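Local coordinates for protein sugar-phosphate aldolase (Thermotoga maritima, PDB 1PVT) that belongs to the class II aldolase and adducin N-terminal domain family, with a fold of helices packed around a mixed beta-sheet, at residues 15-19 and 20-24; 218-221 and 222-226. All blocks are in the same frame, centred on the assembly; numbering follows the deposited sequence.

Contact 1 (15-19 and 20-24); sequences YWLAI and KGLSE
Leu17 and Leu22 meet where helix 2-19 ends. Leu17 CD1 lies 3.8 Å from Leu22 CB, and the two side chains cross at about a right angle. Leu17 also reaches the residue after Leu22: its CG lies 4.0 Å from Ser23 CB. On another side of the turn, Lys20 runs past Trp16. Its methylene CD comes to the edge of the indole, near the ring plane, 3.7 Å from Trp16 CE3. Ile19 CG2 packs against the same chain, 3.5 Å from Lys20 CG.

The backbone sets these pairs in place. Lys20 N closes the last alpha-helical turn on Trp16 O at 3.0 Å. Gly21 then takes a left-handed conformation (phi 69°), as glycine commonly does at the C-terminal end of a helix. Its N-H bonds to Ala18 O at 3.0 Å, from above the carbonyl plane. Beyond it the chain turns back, and Ser23 N bonds to Leu17 O at 3.1 Å. A water gives one hydrogen bond to Ala18 O and a second to Ser23 O, bridging the helix end and the returning chain.

The lysine chain bends at chi3 (67°), and its NZ forms a salt bridge with Glu211 of helix 203-224. Tyr207, on that helix too, touches Trp16, Leu17, Lys20 and Leu22. Helix 69-72 touches Ala18 and Ser23. Ser23 OG bonds to Ala27 O, just before strand 28-34. Leu22 O bonds to Thr126 OG1, which joins the turn to strand 122-126.

Contact 2 (218-221 and 222-226); sequences EILL and RVLSL
Leu220 and Leu224 touch one turn apart near the C-terminal end of the long helix 203-224. The motif is the i to i+4 pairing of an alpha-helix, finished by a serine that folds back on the last turn. Leu224 can be followed outward. Its CB lies 3.8 Å from both Leu220 O and Leu221 O. The first torsion sets CG beside the backbone N (chi1 -58°), which brings CG over the previous turn, 3.2 Å from Leu220 O. From there CD1 stays near Leu220 O and reaches Leu220 CG at 4.1 Å, and the two leucines pass each other at a slant. The same methyl has a looser neighbour in Leu221 CD1. Ile219 and Val223 make a comparable apolar pair through their CG2 methyls, 4.3 Å apart.

The main chain keeps these side chains in step. Arg222 N, Val223 N and Leu224 N bond to the carbonyls of Glu218, Ile219 and Leu220. The bond from Leu224 N to Leu220 O is 3.0 Å long, and the donor lies nearly along the C=O axis (164°).

Leu220 is buried against Leu134, Leu143 and Ile150, and Leu221 touches Asn130 and Thr133 of helix 129-134. Arg222 and Ser225, by contrast, lie at the surface. The helix stops at Leu224, and here Leu221 O takes two donors from one residue. Ser225 N gives it a weak bond. With chi1 at -62°, Ser225 turns its hydroxyl back along the helix, and OG donates to Leu221 O at 2.6 Å.

Both contacts are local and both lie at the C-terminal end of a helix, but they differ in place and chemistry. Contact 1 is partly buried, its centre about 14 Å from that of the chain. Contact 2 is a surface contact, its centre about 26 Å from the same point. Their centres stand about 22 Å apart and they do not touch. Helix 203-224 relates them: it carries contact 2 on its last turns, and earlier residues of it pack on contact 1. In 15-24 a glycine reverses the chain toward the sheet, a water bridges the turn, and Lys20 reaches out to an acidic residue of helix 203-224. In 218-226 regular helix bonding persists until a serine hydroxyl supplements it.

Contact 1 (15-19 and 20-24)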
ATOM      1  N   TYR A  15       5.039  -7.197 -10.720  1.00 35.84           N
ATOM      2  CA  TYR A  15       4.740  -7.714 -12.047  1.00 37.38           C
ATOM      3  C   TYR A  15       3.250  -7.831 -12.282  1.00 37.31           C
ATOM      4  O   TYR A  15       2.716  -7.258 -13.227  1.00 37.73           O
ATOM      5  CB  TYR A  15       5.351  -9.088 -12.246  1.00 40.19           C
ATOM      6  CG  TYR A  15       4.969  -9.682 -13.572  1.00 43.28           C
ATOM      7  CD1 TYR A  15       5.490  -9.166 -14.752  1.00 44.06           C
ATOM      8  CD2 TYR A  15       4.036 -10.718 -13.652  1.00 43.84           C
ATOM      9  CE1 TYR A  15       5.094  -9.657 -15.987  1.00 45.78           C
ATOM     10  CE2 TYR A  15       3.626 -11.221 -14.883  1.00 44.53           C
ATOM     11  CZ  TYR A  15       4.160 -10.681 -16.054  1.00 46.69           C
ATOM     12  OH  TYR A  15       3.753 -11.141 -17.296  1.00 47.47           O
ATOM     13  N   TRP A  16       2.574  -8.584 -11.428  1.00 37.42           N
ATOM     14  CA  TRP A  16       1.147  -8.759 -11.589  1.00 38.25           C
ATOM     15  C   TRP A  16       0.379  -7.459 -11.595  1.00 38.94           C
ATOM     16  O   TRP A  16      -0.628  -7.314 -12.284  1.00 40.36           O
ATOM     17  CB  TRP A  16       0.633  -9.693 -10.511  1.00 38.32           C
ATOM     18  CG  TRP A  16       0.934 -11.073 -10.912  1.00 39.56           C
ATOM     19  CD1 TRP A  16       2.013 -11.831 -10.548  1.00 39.08           C
ATOM     20  CD2 TRP A  16       0.244 -11.810 -11.921  1.00 40.25           C
ATOM     21  NE1 TRP A  16       2.043 -12.996 -11.281  1.00 38.80           N
ATOM     22  CE2 TRP A  16       0.967 -13.008 -12.133  1.00 39.53           C
ATOM     23  CE3 TRP A  16      -0.921 -11.568 -12.674  1.00 40.81           C
ATOM     24  CZ2 TRP A  16       0.566 -13.965 -13.070  1.00 40.27           C
ATOM     25  CZ3 TRP A  16      -1.319 -12.514 -13.602  1.00 41.72           C
ATOM     26  CH2 TRP A  16      -0.575 -13.703 -13.792  1.00 41.96           C
ATOM     27  N   LEU A  17       0.876  -6.510 -10.823  1.00 39.86           N
ATOM     28  CA  LEU A  17       0.285  -5.183 -10.719  1.00 39.94           C
ATOM     29  C   LEU A  17       0.320  -4.501 -12.104  1.00 39.81           C
ATOM     30  O   LEU A  17      -0.679  -3.928 -12.559  1.00 40.00           O
ATOM     31  CB  LEU A  17       1.107  -4.373  -9.704  1.00 39.44           C
ATOM     32  CG  LEU A  17       0.495  -3.650  -8.503  1.00 37.71           C
ATOM     33  CD1 LEU A  17      -0.787  -4.304  -8.079  1.00 38.55           C
ATOM     34  CD2 LEU A  17       1.497  -3.668  -7.359  1.00 37.05           C
ATOM     35  N   ALA A  18       1.477  -4.578 -12.763  1.00 39.65           N
ATOM     36  CA  ALA A  18       1.679  -3.973 -14.076  1.00 39.48           C
ATOM     37  C   ALA A  18       0.945  -4.708 -15.189  1.00 39.21           C
ATOM     38  O   ALA A  18       0.267  -4.098 -16.009  1.00 40.03           O
ATOM     39  CB  ALA A  18       3.167  -3.913 -14.392  1.00 38.87           C
ATOM     40  N   ILE A  19       1.078  -6.026 -15.208  1.00 38.75           N
ATOM     41  CA  ILE A  19       0.445  -6.837 -16.237  1.00 38.39           C
ATOM     42  C   ILE A  19      -1.068  -6.741 -16.212  1.00 38.68           C
ATOM     43  O   ILE A  19      -1.695  -6.821 -17.252  1.00 39.29           O
ATOM     44  CB  ILE A  19       0.836  -8.321 -16.100  1.00 37.72           C
ATOM     45  CG1 ILE A  19       0.742  -9.008 -17.449  1.00 37.18           C
ATOM     46  CG2 ILE A  19      -0.087  -9.024 -15.120  1.00 36.76           C
ATOM     47  CD1 ILE A  19       1.865  -8.672 -18.374  1.00 36.42           C
ATOM     48  N   LYS A  20      -1.664  -6.584 -15.035  1.00 39.07           N
ATOM     49  CA  LYS A  20      -3.112  -6.496 -14.972  1.00 38.71           C
ATOM     50  C   LYS A  20      -3.562  -5.054 -15.000  1.00 38.66           C
ATOM     51  O   LYS A  20      -4.733  -4.750 -14.789  1.00 39.57           O
ATOM     52  CB  LYS A  20      -3.643  -7.220 -13.742  1.00 37.44           C
ATOM     53  CG  LYS A  20      -3.353  -8.698 -13.821  1.00 41.58           C
ATOM     54  CD  LYS A  20      -3.992  -9.485 -12.702  1.00 44.51           C
ATOM     55  CE  LYS A  20      -5.498  -9.481 -12.817  1.00 45.65           C
ATOM     56  NZ  LYS A  20      -6.136 -10.289 -11.743  1.00 47.08           N
ATOM     57  N   GLY A  21      -2.616  -4.164 -15.272  1.00 38.42           N
ATOM     58  CA  GLY A  21      -2.940  -2.755 -15.370  1.00 40.59           C
ATOM     59  C   GLY A  21      -3.330  -2.074 -14.079  1.00 42.70           C
ATOM     60  O   GLY A  21      -3.692  -0.890 -14.067  1.00 44.08           O
ATOM     61  N   LEU A  22      -3.262  -2.807 -12.979  1.00 43.31           N
ATOM     62  CA  LEU A  22      -3.600  -2.237 -11.687  1.00 44.36           C
ATOM     63  C   LEU A  22      -2.720  -1.022 -11.355  1.00 45.69           C
ATOM     64  O   LEU A  22      -3.130  -0.125 -10.622  1.00 45.99           O
ATOM     65  CB  LEU A  22      -3.463  -3.319 -10.627  1.00 44.30           C
ATOM     66  CG  LEU A  22      -4.536  -4.395 -10.801  1.00 43.71           C
ATOM     67  CD1 LEU A  22      -4.257  -5.635  -9.938  1.00 44.31           C
ATOM     68  CD2 LEU A  22      -5.859  -3.767 -10.437  1.00 42.66           C
ATOM     69  N   SER A  23      -1.513  -0.977 -11.908  1.00 47.37           N
ATOM     70  CA  SER A  23      -0.623   0.147 -11.649  1.00 48.74           C
ATOM     71  C   SER A  23      -0.002   0.673 -12.954  1.00 50.76           C
ATOM     72  O   SER A  23       0.427  -0.108 -13.808  1.00 51.35           O
ATOM     73  CB  SER A  23       0.467  -0.282 -10.676  1.00 45.99           C
ATOM     74  OG  SER A  23       1.097   0.857 -10.139  1.00 47.39           O
ATOM     75  N   GLU A  24       0.041   1.996 -13.108  1.00 52.94           N
ATOM     76  CA  GLU A  24       0.596   2.608 -14.317  1.00 54.58           C
ATOM     77  C   GLU A  24       1.613   3.708 -14.052  1.00 53.41           C
ATOM     78  O   GLU A  24       1.569   4.372 -13.020  1.00 53.89           O
ATOM     79  CB  GLU A  24      -0.524   3.180 -15.179  1.00 58.60           C
ATOM     80  CG  GLU A  24      -1.202   2.160 -16.072  1.00 64.67           C
ATOM     81  CD  GLU A  24      -2.215   2.796 -17.009  1.00 68.35           C
ATOM     82  OE1 GLU A  24      -2.660   2.118 -17.966  1.00 70.25           O
ATOM     83  OE2 GLU A  24      -2.566   3.978 -16.785  1.00 70.69           O
TER
HETATM   84  O   HOH W   1       0.148  -1.276 -15.995  1.00 41.18           O

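Contact 2 (218-221 and 222-226)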
ATOM      1  N   GLU A 218     -15.371  -3.269 -10.360  1.00 42.23           N
ATOM      2  CA  GLU A 218     -15.657  -3.544 -11.753  1.00 43.77           C
ATOM      3  C   GLU A 218     -17.038  -4.145 -11.960  1.00 44.67           C
ATOM      4  O   GLU A 218     -17.748  -3.775 -12.900  1.00 44.57           O
ATOM      5  CB  GLU A 218     -14.599  -4.469 -12.329  1.00 45.33           C
ATOM      6  CG  GLU A 218     -14.692  -4.580 -13.825  1.00 48.59           C
ATOM      7  CD  GLU A 218     -13.400  -5.052 -14.434  1.00 52.42           C
ATOM      8  OE1 GLU A 218     -12.449  -5.323 -13.657  1.00 54.22           O
ATOM      9  OE2 GLU A 218     -13.335  -5.143 -15.683  1.00 54.43           O
ATOM     10  N   ILE A 219     -17.420  -5.070 -11.087  1.00 45.46           N
ATOM     11  CA  ILE A 219     -18.734  -5.694 -11.175  1.00 45.83           C
ATOM     12  C   ILE A 219     -19.816  -4.647 -10.912  1.00 46.98           C
ATOM     13  O   ILE A 219     -20.824  -4.592 -11.607  1.00 46.62           O
ATOM     14  CB  ILE A 219     -18.887  -6.826 -10.141  1.00 45.60           C
ATOM     15  CG1 ILE A 219     -17.871  -7.928 -10.414  1.00 45.86           C
ATOM     16  CG2 ILE A 219     -20.282  -7.414 -10.214  1.00 47.24           C
ATOM     17  CD1 ILE A 219     -17.917  -9.064  -9.409  1.00 46.15           C
ATOM     18  N   LEU A 220     -19.604  -3.813  -9.898  1.00 48.45           N
ATOM     19  CA  LEU A 220     -20.567  -2.771  -9.561  1.00 48.92           C
ATOM     20  C   LEU A 220     -20.799  -1.905 -10.780  1.00 50.41           C
ATOM     21  O   LEU A 220     -21.932  -1.712 -11.225  1.00 51.43           O
ATOM     22  CB  LEU A 220     -20.032  -1.894  -8.434  1.00 49.53           C
ATOM     23  CG  LEU A 220     -20.963  -0.760  -8.016  1.00 50.02           C
ATOM     24  CD1 LEU A 220     -22.148  -1.342  -7.277  1.00 52.27           C
ATOM     25  CD2 LEU A 220     -20.236   0.213  -7.125  1.00 49.91           C
ATOM     26  N   LEU A 221     -19.702  -1.393 -11.321  1.00 51.26           N
ATOM     27  CA  LEU A 221     -19.762  -0.528 -12.479  1.00 51.98           C
ATOM     28  C   LEU A 221     -20.445  -1.123 -13.688  1.00 52.06           C
ATOM     29  O   LEU A 221     -21.138  -0.422 -14.407  1.00 53.16           O
ATOM     30  CB  LEU A 221     -18.363  -0.061 -12.848  1.00 53.04           C
ATOM     31  CG  LEU A 221     -18.189   1.433 -12.572  1.00 55.45           C
ATOM     32  CD1 LEU A 221     -18.554   1.764 -11.132  1.00 55.16           C
ATOM     33  CD2 LEU A 221     -16.759   1.823 -12.861  1.00 57.34           C
ATOM     34  N   ARG A 222     -20.269  -2.407 -13.933  1.00 52.63           N
ATOM     35  CA  ARG A 222     -20.928  -2.975 -15.089  1.00 54.64           C
ATOM     36  C   ARG A 222     -22.413  -3.107 -14.820  1.00 54.50           C
ATOM     37  O   ARG A 222     -23.233  -2.931 -15.718  1.00 55.07           O
ATOM     38  CB  ARG A 222     -20.365  -4.344 -15.424  1.00 58.20           C
ATOM     39  CG  ARG A 222     -20.833  -4.856 -16.767  1.00 62.27           C
ATOM     40  CD  ARG A 222     -20.167  -4.069 -17.883  1.00 65.78           C
ATOM     41  NE  ARG A 222     -20.661  -4.453 -19.200  1.00 68.98           N
ATOM     42  CZ  ARG A 222     -20.116  -4.046 -20.340  1.00 71.21           C
ATOM     43  NH1 ARG A 222     -19.057  -3.245 -20.316  1.00 72.48           N
ATOM     44  NH2 ARG A 222     -20.631  -4.432 -21.503  1.00 72.11           N
ATOM     45  N   VAL A 223     -22.762  -3.429 -13.581  1.00 53.28           N
ATOM     46  CA  VAL A 223     -24.162  -3.575 -13.243  1.00 53.99           C
ATOM     47  C   VAL A 223     -24.870  -2.256 -13.430  1.00 54.93           C
ATOM     48  O   VAL A 223     -25.974  -2.218 -13.947  1.00 56.00           O
ATOM     49  CB  VAL A 223     -24.360  -4.038 -11.801  1.00 54.12           C
ATOM     50  CG1 VAL A 223     -25.826  -3.962 -11.437  1.00 53.38           C
ATOM     51  CG2 VAL A 223     -23.878  -5.467 -11.643  1.00 54.13           C
ATOM     52  N   LEU A 224     -24.232  -1.172 -13.008  1.00 56.89           N
ATOM     53  CA  LEU A 224     -24.822   0.151 -13.158  1.00 58.73           C
ATOM     54  C   LEU A 224     -24.920   0.505 -14.629  1.00 61.75           C
ATOM     55  O   LEU A 224     -25.793   1.259 -15.037  1.00 62.24           O
ATOM     56  CB  LEU A 224     -23.971   1.194 -12.445  1.00 57.65           C
ATOM     57  CG  LEU A 224     -23.762   0.935 -10.957  1.00 57.34           C
ATOM     58  CD1 LEU A 224     -22.885   2.015 -10.369  1.00 57.74           C
ATOM     59  CD2 LEU A 224     -25.098   0.910 -10.248  1.00 57.43           C
ATOM     60  N   SER A 225     -24.009  -0.054 -15.419  1.00 65.82           N
ATOM     61  CA  SER A 225     -23.965   0.180 -16.860  1.00 70.32           C
ATOM     62  C   SER A 225     -25.134  -0.468 -17.595  1.00 73.22           C
ATOM     63  O   SER A 225     -25.202  -0.437 -18.824  1.00 74.65           O
ATOM     64  CB  SER A 225     -22.653  -0.349 -17.429  1.00 69.83           C
ATOM     65  OG  SER A 225     -21.559   0.346 -16.863  1.00 72.37           O
ATOM     66  N   LEU A 226     -26.048  -1.060 -16.837  1.00 76.30           N
ATOM     67  CA  LEU A 226     -27.226  -1.694 -17.408  1.00 78.67           C
ATOM     68  C   LEU A 226     -28.437  -1.210 -16.616  1.00 82.24           C
ATOM     69  O   LEU A 226     -29.564  -1.663 -16.838  1.00 81.65           O
ATOM     70  CB  LEU A 226     -27.101  -3.215 -17.313  1.00 76.28           C
ATOM     71  CG  LEU A 226     -25.849  -3.823 -17.945  1.00 74.25           C
ATOM     72  CD1 LEU A 226     -25.925  -5.320 -17.842  1.00 72.35           C
ATOM     73  CD2 LEU A 226     -25.740  -3.413 -19.400  1.00 73.68           C
TER